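Side-chain contacts in RavO (Legionella pneumophila subsp. pneumophila, PDB 6DM4), which binds a tyrosine-phosphorylated peptide of human Shc1 through its SH2 domain, one part of a longer Legionella protein that probably recognises phosphotyrosine in host proteins: residues A[39-44]-A[100-105]; A[79-84]-A[94-99]; A[20-23]-A[27-30]. One frame throughout, in Å; residues are numbered along the deposited sequence.

Contact 1. Residues A[39-44]-A[100-105]; sequences FILRWS and GVMATL
The F39 ring meets helix 101-119 with its edge: M102 CE lies near the ring plane, 4.2 Å from F39 CZ. Another part of the rim is taken by a neighbour on the same strand, L41 CG, in the plane and 4.0 Å from F39 CE2, while H17 stacks against the ring. This is the SH2 fold, an antiparallel sheet flanked by helices, and the contact joins strand 40-43 to the start of the C-terminal helix on one side of the sheet. L41 and M102 reach toward each other tip to tip, with L41 CD1 3.6 Å from M102 SD and 3.8 Å from M102 CE. The methionine chain is bent twice, at chi2 (-46°) and chi3 (-51°), which folds the thioether back so that its methyl can serve both F39 and L41. L41 CD1 also has L105 CD1 at 4.2 Å, so one leucine methyl touches two side chains of the helix, three residues apart. The contact is apolar and largely buried, M102 being partly exposed. R42, next along the strand, goes instead to the side of helix 25-34, where NH2 bonds to the modified side chain of the bound peptide and S61 and S70 hold the guanidinium; its place in the sequence is consistent with the invariant arginine of SH2 domains. At the helix start, G100 occupies the N-cap position and its carbonyl takes two donors. T104 N is at 3.0 Å from G100 O, and T104 OG1, at 2.8 Å from the same oxygen, approaches from above the carbonyl plane, 41° out of it.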
loop_
_atom_site.group_PDB
_atom_site.type_symbol
_atom_site.label_atom_id
_atom_site.label_comp_id
_atom_site.label_asym_id
_atom_site.label_seq_id
_atom_site.Cartn_x
_atom_site.Cartn_y
_atom_site.Cartn_z
ATOM N N PHE A 39 -1.205 -14.119 -11.613
ATOM C CA PHE A 39 -1.696 -12.778 -11.898
ATOM C C PHE A 39 -0.818 -11.774 -11.175
ATOM O O PHE A 39 -0.052 -12.128 -10.278
ATOM C CB PHE A 39 -3.169 -12.597 -11.484
ATOM C CG PHE A 39 -3.399 -12.605 -9.992
ATOM C CD1 PHE A 39 -3.599 -13.798 -9.313
ATOM C CD2 PHE A 39 -3.438 -11.417 -9.276
ATOM C CE1 PHE A 39 -3.822 -13.806 -7.938
ATOM C CE2 PHE A 39 -3.657 -11.418 -7.896
ATOM C CZ PHE A 39 -3.847 -12.613 -7.230
ATOM N N ILE A 40 -0.934 -10.513 -11.585
ATOM C CA ILE A 40 -0.361 -9.410 -10.827
ATOM C C ILE A 40 -1.445 -8.390 -10.521
ATOM O O ILE A 40 -2.482 -8.320 -11.184
ATOM C CB ILE A 40 0.805 -8.728 -11.561
ATOM C CG1 ILE A 40 0.331 -8.110 -12.886
ATOM C CG2 ILE A 40 1.922 -9.715 -11.750
ATOM C CD1 ILE A 40 1.401 -7.294 -13.615
ATOM N N LEU A 41 -1.179 -7.588 -9.502
ATOM C CA LEU A 41 -1.916 -6.369 -9.224
ATOM C C LEU A 41 -0.997 -5.180 -9.468
ATOM O O LEU A 41 0.228 -5.283 -9.331
ATOM C CB LEU A 41 -2.437 -6.353 -7.787
ATOM C CG LEU A 41 -3.417 -7.478 -7.455
ATOM C CD1 LEU A 41 -3.716 -7.509 -5.979
ATOM C CD2 LEU A 41 -4.694 -7.295 -8.244
ATOM N N ARG A 42 -1.587 -4.054 -9.851
ATOM C CA ARG A 42 -0.774 -2.914 -10.245
ATOM C C ARG A 42 -1.588 -1.647 -10.087
ATOM O O ARG A 42 -2.818 -1.681 -9.986
ATOM C CB ARG A 42 -0.279 -3.041 -11.693
ATOM C CG ARG A 42 -1.391 -3.303 -12.691
ATOM C CD ARG A 42 -0.851 -3.480 -14.095
ATOM N NE ARG A 42 -1.905 -3.787 -15.057
ATOM C CZ ARG A 42 -2.728 -2.882 -15.571
ATOM N NH1 ARG A 42 -2.616 -1.608 -15.214
ATOM N NH2 ARG A 42 -3.657 -3.243 -16.451
ATOM N N TRP A 43 -0.880 -0.524 -10.085
ATOM C CA TRP A 43 -1.529 0.778 -10.019
ATOM C C TRP A 43 -2.227 1.067 -11.349
ATOM O O TRP A 43 -1.584 1.096 -12.400
ATOM C CB TRP A 43 -0.486 1.840 -9.684
ATOM C CG TRP A 43 -1.005 3.214 -9.358
ATOM C CD1 TRP A 43 -1.006 4.298 -10.186
ATOM C CD2 TRP A 43 -1.547 3.665 -8.106
ATOM N NE1 TRP A 43 -1.524 5.388 -9.538
ATOM C CE2 TRP A 43 -1.871 5.028 -8.263
ATOM C CE3 TRP A 43 -1.805 3.048 -6.876
ATOM C CZ2 TRP A 43 -2.435 5.785 -7.236
ATOM C CZ3 TRP A 43 -2.365 3.802 -5.857
ATOM C CH2 TRP A 43 -2.675 5.155 -6.044
ATOM N N SER A 44 -3.543 1.255 -11.302
ATOM C CA SER A 44 -4.358 1.372 -12.505
ATOM C C SER A 44 -4.173 2.720 -13.187
ATOM O O SER A 44 -3.940 3.745 -12.538
ATOM C CB SER A 44 -5.839 1.174 -12.161
ATOM O OG SER A 44 -6.684 1.618 -13.211
ATOM N N GLY A 100 -10.298 -12.169 3.776
ATOM C CA GLY A 100 -9.847 -10.809 3.571
ATOM C C GLY A 100 -9.792 -10.409 2.107
ATOM O O GLY A 100 -10.253 -11.119 1.204
ATOM N N VAL A 101 -9.200 -9.234 1.888
ATOM C CA VAL A 101 -9.289 -8.581 0.587
ATOM C C VAL A 101 -8.493 -9.350 -0.459
ATOM O O VAL A 101 -8.981 -9.601 -1.567
ATOM C CB VAL A 101 -8.821 -7.119 0.688
ATOM C CG1 VAL A 101 -8.774 -6.480 -0.692
ATOM C CG2 VAL A 101 -9.735 -6.336 1.617
ATOM N N MET A 102 -7.255 -9.727 -0.132
ATOM C CA MET A 102 -6.446 -10.440 -1.117
ATOM C C MET A 102 -7.052 -11.801 -1.429
ATOM O O MET A 102 -7.042 -12.245 -2.582
ATOM C CB MET A 102 -5.006 -10.598 -0.627
ATOM C CG MET A 102 -4.053 -9.459 -0.997
ATOM S SD MET A 102 -4.136 -8.883 -2.714
ATOM C CE MET A 102 -3.995 -10.427 -3.624
ATOM N N ALA A 103 -7.596 -12.476 -0.412
ATOM C CA ALA A 103 -8.312 -13.722 -0.662
ATOM C C ALA A 103 -9.494 -13.500 -1.589
ATOM O O ALA A 103 -9.832 -14.383 -2.388
ATOM C CB ALA A 103 -8.783 -14.345 0.652
ATOM N N THR A 104 -10.117 -12.321 -1.515
ATOM C CA THR A 104 -11.258 -12.017 -2.371
ATOM C C THR A 104 -10.812 -11.755 -3.802
ATOM O O THR A 104 -11.335 -12.359 -4.749
ATOM C CB THR A 104 -12.018 -10.809 -1.822
ATOM O OG1 THR A 104 -12.455 -11.083 -0.485
ATOM C CG2 THR A 104 -13.224 -10.503 -2.693
ATOM N N LEU A 105 -9.851 -10.844 -3.976
ATOM C CA LEU A 105 -9.341 -10.528 -5.306
ATOM C C LEU A 105 -8.794 -11.769 -5.995
ATOM O O LEU A 105 -9.031 -11.975 -7.192
ATOM C CB LEU A 105 -8.266 -9.447 -5.200
ATOM C CG LEU A 105 -8.790 -8.035 -4.945
ATOM C CD1 LEU A 105 -7.648 -7.096 -4.566
ATOM C CD2 LEU A 105 -9.545 -7.523 -6.167
#

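Contact 2. Residues A[79-84]-A[94-99]; sequences GELFSI and IDILPL
L81 and I94 cross obliquely, L81 CD2 resting 3.9 Å from I94 CG2, where the last hairpin of the SH2 sheet, strands 81-84 and 91-94, runs out into the loop before helix 101-119. With CG anti to the backbone N (chi1 -175°), the L81 chain extends far enough for the same CD2 to meet I96 CD1 at 4.0 Å; here the two side chains stand at about a right angle. One leucine methyl thus touches two isoleucines that are two residues apart. The other branch of I94 turns toward S83: its CD1 lies 3.8 Å from S83 N and 4.0 Å from S83 CB. I94 also packs on Y73 of the neighbouring strand and on T104 and H108 of the helix, so this hairpin end is tied both to the sheet and to the helix beside it. The backbones are joined by one direct bond, I94 N to L81 O, 2.9 Å and fairly straight (160° at the hydrogen). On the other side of the same L81-I94 pair, N and O are too far apart to bond directly, and a water bridges them, accepting from L81 N at 2.8 Å and donating to I94 O at 2.7 Å.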
loop_
_atom_site.group_PDB
_atom_site.type_symbol
_atom_site.label_atom_id
_atom_site.label_comp_id
_atom_site.label_asym_id
_atom_site.label_seq_id
_atom_site.Cartn_x
_atom_site.Cartn_y
_atom_site.Cartn_z
ATOM N N GLY A 79 -13.766 2.246 2.058
ATOM C CA GLY A 79 -13.120 0.950 1.996
ATOM C C GLY A 79 -13.847 -0.133 1.232
ATOM O O GLY A 79 -13.413 -1.289 1.273
ATOM N N GLU A 80 -14.934 0.195 0.536
ATOM C CA GLU A 80 -15.690 -0.797 -0.216
ATOM C C GLU A 80 -15.008 -1.093 -1.548
ATOM O O GLU A 80 -14.496 -0.186 -2.211
ATOM C CB GLU A 80 -17.109 -0.296 -0.467
ATOM C CG GLU A 80 -17.888 0.019 0.792
ATOM C CD GLU A 80 -19.364 0.182 0.506
ATOM O OE1 GLU A 80 -20.148 -0.703 0.906
ATOM O OE2 GLU A 80 -19.733 1.190 -0.132
ATOM N N LEU A 81 -15.019 -2.367 -1.939
ATOM C CA LEU A 81 -14.386 -2.835 -3.166
ATOM C C LEU A 81 -15.412 -2.974 -4.284
ATOM O O LEU A 81 -16.576 -3.314 -4.049
ATOM C CB LEU A 81 -13.685 -4.177 -2.934
ATOM C CG LEU A 81 -12.856 -4.768 -4.079
ATOM C CD1 LEU A 81 -11.726 -3.828 -4.495
ATOM C CD2 LEU A 81 -12.309 -6.135 -3.688
ATOM N N PHE A 82 -14.969 -2.691 -5.509
ATOM C CA PHE A 82 -15.828 -2.743 -6.684
ATOM C C PHE A 82 -15.017 -3.213 -7.882
ATOM O O PHE A 82 -13.844 -2.858 -8.020
ATOM C CB PHE A 82 -16.440 -1.374 -7.014
ATOM C CG PHE A 82 -17.200 -0.750 -5.876
ATOM C CD1 PHE A 82 -16.538 -0.045 -4.882
ATOM C CD2 PHE A 82 -18.577 -0.855 -5.810
ATOM C CE1 PHE A 82 -17.238 0.532 -3.835
ATOM C CE2 PHE A 82 -19.285 -0.281 -4.762
ATOM C CZ PHE A 82 -18.615 0.413 -3.776
ATOM N N SER A 83 -15.646 -4.007 -8.743
ATOM C CA SER A 83 -15.127 -4.246 -10.081
ATOM C C SER A 83 -15.690 -3.172 -11.001
ATOM O O SER A 83 -16.833 -2.738 -10.834
ATOM C CB SER A 83 -15.511 -5.639 -10.582
ATOM O OG SER A 83 -16.897 -5.710 -10.859
ATOM N N ILE A 84 -14.886 -2.732 -11.964
ATOM C CA ILE A 84 -15.228 -1.549 -12.742
ATOM C C ILE A 84 -15.182 -1.886 -14.225
ATOM O O ILE A 84 -14.153 -2.344 -14.732
ATOM C CB ILE A 84 -14.305 -0.366 -12.412
ATOM C CG1 ILE A 84 -14.633 0.134 -11.000
ATOM C CG2 ILE A 84 -14.487 0.749 -13.431
ATOM C CD1 ILE A 84 -13.576 0.985 -10.386
ATOM N N ILE A 94 -18.216 -5.692 -4.629
ATOM C CA ILE A 94 -17.612 -6.978 -4.297
ATOM C C ILE A 94 -17.579 -7.092 -2.780
ATOM O O ILE A 94 -16.960 -6.258 -2.107
ATOM C CB ILE A 94 -16.193 -7.106 -4.873
ATOM C CG1 ILE A 94 -16.225 -7.215 -6.397
ATOM C CG2 ILE A 94 -15.488 -8.300 -4.275
ATOM C CD1 ILE A 94 -14.838 -7.251 -7.025
ATOM N N ASP A 95 -18.235 -8.114 -2.241
ATOM C CA ASP A 95 -18.197 -8.349 -0.803
ATOM C C ASP A 95 -16.939 -9.125 -0.441
ATOM O O ASP A 95 -16.551 -10.064 -1.141
ATOM C CB ASP A 95 -19.434 -9.121 -0.343
ATOM C CG ASP A 95 -19.478 -10.534 -0.899
ATOM O OD1 ASP A 95 -19.883 -10.704 -2.068
ATOM O OD2 ASP A 95 -19.099 -11.476 -0.170
ATOM N N ILE A 96 -16.306 -8.735 0.660
ATOM C CA ILE A 96 -15.021 -9.313 1.043
ATOM C C ILE A 96 -15.237 -10.699 1.636
ATOM O O ILE A 96 -16.014 -10.872 2.583
ATOM C CB ILE A 96 -14.282 -8.397 2.031
ATOM C CG1 ILE A 96 -14.025 -7.026 1.398
ATOM C CG2 ILE A 96 -12.978 -9.037 2.478
ATOM C CD1 ILE A 96 -13.386 -7.096 0.032
ATOM N N LEU A 97 -14.525 -11.685 1.095
ATOM C CA LEU A 97 -14.612 -13.056 1.574
ATOM C C LEU A 97 -13.989 -13.166 2.967
ATOM O O LEU A 97 -13.250 -12.273 3.394
ATOM C CB LEU A 97 -13.913 -13.991 0.583
ATOM C CG LEU A 97 -14.508 -13.994 -0.826
ATOM C CD1 LEU A 97 -13.806 -14.999 -1.734
ATOM C CD2 LEU A 97 -15.978 -14.292 -0.764
ATOM N N PRO A 98 -14.268 -14.255 3.695
ATOM C CA PRO A 98 -13.856 -14.310 5.113
ATOM C C PRO A 98 -12.370 -14.091 5.358
ATOM O O PRO A 98 -12.010 -13.510 6.389
ATOM C CB PRO A 98 -14.290 -15.717 5.544
ATOM C CG PRO A 98 -15.449 -16.029 4.669
ATOM C CD PRO A 98 -15.121 -15.405 3.334
ATOM N N LEU A 99 -11.493 -14.537 4.463
ATOM C CA LEU A 99 -10.058 -14.428 4.695
ATOM C C LEU A 99 -9.474 -13.093 4.240
ATOM O O LEU A 99 -8.254 -12.907 4.314
ATOM C CB LEU A 99 -9.317 -15.581 4.015
ATOM C CG LEU A 99 -9.397 -16.941 4.711
ATOM C CD1 LEU A 99 -8.545 -17.965 3.974
ATOM C CD2 LEU A 99 -8.971 -16.830 6.166
HETATM O O HOH W 1 -16.149 -4.334 -0.380
#

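Contact 3. Residues A[20-23]-A[27-30]; sequences ENIR and EVKQ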
loop_
_atom_site.group_PDB
_atom_site.type_symbol
_atom_site.label_atom_id
_atom_site.label_comp_id
_atom_site.label_asym_id
_atom_site.label_seq_id
_atom_site.Cartn_x
_atom_site.Cartn_y
_atom_site.Cartn_z
ATOM N N GLU A 20 4.673 -2.678 -7.841
ATOM C CA GLU A 20 4.687 -1.219 -7.832
ATOM C C GLU A 20 5.460 -0.623 -9.003
ATOM O O GLU A 20 5.249 0.549 -9.330
ATOM C CB GLU A 20 5.268 -0.692 -6.516
ATOM C CG GLU A 20 6.728 -1.032 -6.279
ATOM C CD GLU A 20 6.906 -2.312 -5.486
ATOM O OE1 GLU A 20 6.029 -3.199 -5.580
ATOM O OE2 GLU A 20 7.918 -2.424 -4.762
ATOM N N ASN A 21 6.348 -1.382 -9.637
ATOM C CA ASN A 21 7.162 -0.847 -10.718
ATOM C C ASN A 21 6.613 -1.189 -12.098
ATOM O O ASN A 21 7.300 -0.961 -13.101
ATOM C CB ASN A 21 8.604 -1.338 -10.585
ATOM C CG ASN A 21 9.275 -0.835 -9.316
ATOM O OD1 ASN A 21 9.864 -1.613 -8.562
ATOM N ND2 ASN A 21 9.192 0.472 -9.077
ATOM N N ILE A 22 5.393 -1.714 -12.175
ATOM C CA ILE A 22 4.763 -2.069 -13.442
ATOM C C ILE A 22 3.601 -1.113 -13.654
ATOM O O ILE A 22 2.568 -1.212 -12.981
ATOM C CB ILE A 22 4.295 -3.529 -13.463
ATOM C CG1 ILE A 22 5.490 -4.471 -13.318
ATOM C CG2 ILE A 22 3.551 -3.831 -14.753
ATOM C CD1 ILE A 22 5.121 -5.929 -13.430
ATOM N N ARG A 23 3.758 -0.175 -14.583
ATOM C CA ARG A 23 2.709 0.812 -14.816
ATOM C C ARG A 23 2.135 0.867 -16.231
ATOM O O ARG A 23 0.924 1.005 -16.399
ATOM C CB ARG A 23 3.198 2.206 -14.406
ATOM C CG ARG A 23 3.649 2.304 -12.958
ATOM C CD ARG A 23 2.464 2.278 -12.006
ATOM N NE ARG A 23 2.485 3.403 -11.077
ATOM C CZ ARG A 23 2.342 4.673 -11.438
ATOM N NH1 ARG A 23 2.166 4.986 -12.715
ATOM N NH2 ARG A 23 2.374 5.633 -10.524
ATOM N N GLU A 27 5.120 -2.485 -19.978
ATOM C CA GLU A 27 5.775 -3.137 -18.849
ATOM C C GLU A 27 5.039 -4.406 -18.439
ATOM O O GLU A 27 5.672 -5.388 -18.031
ATOM C CB GLU A 27 5.896 -2.159 -17.681
ATOM C CG GLU A 27 6.982 -1.116 -17.922
ATOM C CD GLU A 27 7.001 0.003 -16.896
ATOM O OE1 GLU A 27 5.972 0.220 -16.219
ATOM O OE2 GLU A 27 8.047 0.682 -16.784
ATOM N N VAL A 28 3.702 -4.404 -18.542
ATOM C CA VAL A 28 2.914 -5.607 -18.272
ATOM C C VAL A 28 3.281 -6.722 -19.244
ATOM O O VAL A 28 3.506 -7.870 -18.845
ATOM C CB VAL A 28 1.404 -5.296 -18.340
ATOM C CG1 VAL A 28 0.600 -6.574 -18.163
ATOM C CG2 VAL A 28 1.009 -4.275 -17.283
ATOM N N LYS A 29 3.304 -6.409 -20.544
ATOM C CA LYS A 29 3.695 -7.412 -21.530
ATOM C C LYS A 29 5.096 -7.940 -21.259
ATOM O O LYS A 29 5.339 -9.150 -21.341
ATOM C CB LYS A 29 3.632 -6.831 -22.944
ATOM C CG LYS A 29 2.260 -6.374 -23.390
ATOM C CD LYS A 29 2.335 -5.849 -24.815
ATOM C CE LYS A 29 1.063 -5.140 -25.238
ATOM N NZ LYS A 29 1.235 -4.495 -26.576
ATOM N N GLN A 30 6.032 -7.045 -20.950
ATOM C CA GLN A 30 7.394 -7.474 -20.652
ATOM C C GLN A 30 7.432 -8.379 -19.427
ATOM O O GLN A 30 8.188 -9.356 -19.395
ATOM C CB GLN A 30 8.292 -6.253 -20.455
ATOM C CG GLN A 30 9.764 -6.591 -20.226
ATOM C CD GLN A 30 10.410 -7.315 -21.396
ATOM O OE1 GLN A 30 10.107 -7.046 -22.562
ATOM N NE2 GLN A 30 11.310 -8.239 -21.086
#
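E27 reaches back from the first turn of helix 25-34 to the backbone of R23 in the loop before it, in an arrangement consistent with a capping box at the start of this SH2-domain helix: E27 N is bonded to T24 OG1, while the E27 carboxylate turns back over the incoming backbone. Starting at the backbone, E27 CB touches I22 CG2 at 4.1 Å. CG then stands anti to the carbonyl carbon (chi1 -74°) and the chain continues extended (chi2 171°), which carries the carboxylate across the turn. Its CD comes within 3.9 Å of N21 O. At the tip, OE1 accepts from R23 N at 2.8 Å, and the 168° angle at the hydrogen marks a nearly straight bond. The donor meets this oxygen nearly along its C-O axis. OE1 also bonds to a residue just outside 20-23 and 27-30, probably the backbone N of T24 as the capping box requires, so two bonds hold this oxygen. Lying at the N-terminal end of a helix, the group would probably be favoured in its charged form. The R23 side chain adds no salt bridge, since R23 NE is 7.0 Å from E27 OE1; it leads off instead to W43 and, in the second subunit, K7. Beneath the polar tip is an apolar layer. I22 and V28 cross at about a right angle there, and I22 also packs on I40, V28 on R42 and I68. I22 CG2, anti to its own backbone N, is 3.6 Å from V28 CG2 and 3.8 Å from V28 N.

Strand 40-43 joins contacts 1 and 3, whose centres are 15 Å apart. Contact 1 takes F39 and L41 to the C-terminal helix, whereas I40 and R42 meet contact 3: I40 CD1 is 4.0 Å from I22 CD1, and R42 NE is 3.7 Å from V28 CG2. Contact 3 therefore packs beside the phosphopeptide site, where R42 NH2 and S44 OG bond to the modified side chain of the peptide. Contacts 1 and 2, with centres 10 Å apart, meet at T104, whose OG1 probably hydrogen-bonds to L97 N at 2.7 Å and whose CG2 packs 3.5 Å from I94 CG2. Contacts 2 and 3 lie on opposite sides of the chain's centre and do not touch, nearest atoms about 15 Å apart.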